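Tail fiber protein (Pseudomonas aeruginosa, PDB 6CL6) forms the trimeric receptor-binding fiber of the R2 pyocin, a contractile injection system, and probably recognises the surface of the target bacterium through its C-terminal region. Local coordinates at residues 137-142 / 160-165. Residues are numbered along the deposited sequence; the frame is centred on the assembly and turned at random.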
loop_
_atom_site.group_PDB
_atom_site.type_symbol
_atom_site.label_atom_id
_atom_site.label_comp_id
_atom_site.label_asym_id
_atom_site.label_seq_id
_atom_site.Cartn_x
_atom_site.Cartn_y
_atom_site.Cartn_z
ATOM N N GLY A 137 33.035 3.532 -25.090
ATOM C CA GLY A 137 34.190 3.167 -24.278
ATOM C C GLY A 137 34.631 4.148 -23.213
ATOM O O GLY A 137 35.704 3.946 -22.622
ATOM N N VAL A 138 33.849 5.182 -22.916
ATOM C CA VAL A 138 34.288 6.205 -21.985
ATOM C C VAL A 138 34.034 5.758 -20.558
ATOM O O VAL A 138 32.945 5.293 -20.220
ATOM C CB VAL A 138 33.600 7.554 -22.265
ATOM C CG1 VAL A 138 34.018 8.576 -21.255
ATOM C CG2 VAL A 138 33.904 8.017 -23.677
ATOM N N ASN A 139 35.049 5.905 -19.716
ATOM C CA ASN A 139 34.905 5.754 -18.273
ATOM C C ASN A 139 34.601 7.127 -17.678
ATOM O O ASN A 139 35.449 8.046 -17.727
ATOM C CB ASN A 139 36.179 5.166 -17.691
ATOM C CG ASN A 139 36.045 4.820 -16.228
ATOM O OD1 ASN A 139 35.135 5.294 -15.500
ATOM N ND2 ASN A 139 36.941 3.974 -15.764
ATOM N N LEU A 140 33.395 7.292 -17.135
ATOM C CA LEU A 140 33.016 8.596 -16.637
ATOM C C LEU A 140 33.896 9.048 -15.493
ATOM O O LEU A 140 33.937 10.243 -15.206
ATOM C CB LEU A 140 31.551 8.628 -16.191
ATOM C CG LEU A 140 30.524 8.388 -17.296
ATOM C CD1 LEU A 140 29.142 8.807 -16.830
ATOM C CD2 LEU A 140 30.848 9.112 -18.600
ATOM N N ASP A 141 34.610 8.115 -14.844
ATOM C CA ASP A 141 35.591 8.500 -13.843
ATOM C C ASP A 141 36.699 9.355 -14.442
ATOM O O ASP A 141 37.428 10.022 -13.699
ATOM C CB ASP A 141 36.239 7.258 -13.186
ATOM C CG ASP A 141 35.333 6.553 -12.197
ATOM O OD1 ASP A 141 34.151 6.892 -12.099
ATOM O OD2 ASP A 141 35.824 5.610 -11.471
ATOM N N SER A 142 36.867 9.317 -15.752
ATOM C CA SER A 142 37.900 10.130 -16.413
ATOM C C SER A 142 37.416 11.534 -16.762
ATOM O O SER A 142 38.198 12.351 -17.243
ATOM C CB SER A 142 38.371 9.429 -17.691
ATOM O OG SER A 142 37.373 9.534 -18.715
ATOM N N GLY A 160 30.772 1.933 -22.302
ATOM C CA GLY A 160 31.561 2.719 -21.383
ATOM C C GLY A 160 31.504 2.157 -19.978
ATOM O O GLY A 160 31.072 1.029 -19.744
ATOM N N ALA A 161 31.983 2.963 -19.032
ATOM C CA ALA A 161 32.092 2.554 -17.654
ATOM C C ALA A 161 31.636 3.687 -16.761
ATOM O O ALA A 161 31.790 4.868 -17.098
ATOM C CB ALA A 161 33.507 2.146 -17.279
ATOM N N ASN A 162 31.025 3.305 -15.629
ATOM C CA ASN A 162 30.580 4.237 -14.582
ATOM C C ASN A 162 29.495 5.198 -15.041
ATOM O O ASN A 162 29.274 6.238 -14.414
ATOM C CB ASN A 162 31.789 4.985 -14.006
ATOM C CG ASN A 162 32.604 4.113 -13.066
ATOM O OD1 ASN A 162 32.126 3.736 -11.999
ATOM N ND2 ASN A 162 33.812 3.757 -13.474
ATOM N N TYR A 163 28.793 4.864 -16.098
ATOM C CA TYR A 163 27.509 5.492 -16.377
ATOM C C TYR A 163 26.520 5.017 -15.310
ATOM O O TYR A 163 26.587 3.858 -14.877
ATOM C CB TYR A 163 26.992 5.118 -17.759
ATOM C CG TYR A 163 27.672 5.801 -18.932
ATOM C CD1 TYR A 163 28.935 5.403 -19.345
ATOM C CD2 TYR A 163 27.040 6.826 -19.621
ATOM C CE1 TYR A 163 29.545 6.007 -20.429
ATOM C CE2 TYR A 163 27.645 7.443 -20.711
ATOM C CZ TYR A 163 28.902 7.018 -21.105
ATOM O OH TYR A 163 29.514 7.616 -22.200
ATOM N N PRO A 164 25.619 5.884 -14.845
ATOM C CA PRO A 164 24.673 5.449 -13.807
ATOM C C PRO A 164 23.563 4.573 -14.322
ATOM O O PRO A 164 22.915 3.876 -13.532
ATOM C CB PRO A 164 24.113 6.770 -13.256
ATOM C CG PRO A 164 24.218 7.732 -14.397
ATOM C CD PRO A 164 25.475 7.304 -15.176
ATOM N N ILE A 165 23.318 4.604 -15.625
ATOM C CA ILE A 165 22.241 3.859 -16.276
ATOM C C ILE A 165 22.694 3.686 -17.716
ATOM O O ILE A 165 23.433 4.523 -18.259
ATOM C CB ILE A 165 20.898 4.621 -16.166
ATOM C CG1 ILE A 165 19.736 3.799 -16.702
ATOM C CG2 ILE A 165 20.999 5.976 -16.927
ATOM C CD1 ILE A 165 19.329 2.673 -15.740
HETATM O O HOH W 1 30.996 5.898 -23.725
#
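Two loops, 137-142 and 160-165, run side by side in the same general sense, their end-to-end directions 48° apart, and join through a single beta bridge of the parallel kind in which Ala-161 reaches to both neighbours of Asn-139. Ala-161 N donates to Val-138 O at 2.8 Å, and Leu-140 N returns a nearly straight bond (170°) to Ala-161 O at 2.9 Å. Gly-160 suits the close approach, since a beta carbon there would collide with Val-138 O.

Beyond the bridge the first loop turns into a 3-10 segment. Asn-139, its CG anti to the backbone N, closes an Asx turn: OD1 accepts from Asp-141 N and, at 2.9 Å, from Asn-162 ND2, both donors lying above its carbonyl plane. An asparagine fits because its amide oxygen can take both N-H groups at once. Asn-162, in a left-handed backbone conformation, lies alongside it, while the Asp-141 carboxylate stacks on the Asn-162 amide with planes 19° apart.

Buried Leu-140 makes a CH-pi contact, CD2 over one face of the Tyr-163 ring, 4.0 Å from the centroid; its branching sets CD1 against the Tyr-163 backbone. Tyrosine adds a hydroxyl to that flat face: OH is hydrogen-bonded to Gln-151 NE2 and donates to a water that also accepts from Val-138 N.

This joins the loop before strand 147-151 and the loop between helix 154-159 and strand 169-177 to the mixed sheet, where Trp-206 NE1 donates to Asn-162 O. Two donors grip Asn-139 OD1, and a salt bridge from Arg-196 to Asp-141 OD1 probably balances the carboxylate, beside the leucine–tyrosine contact.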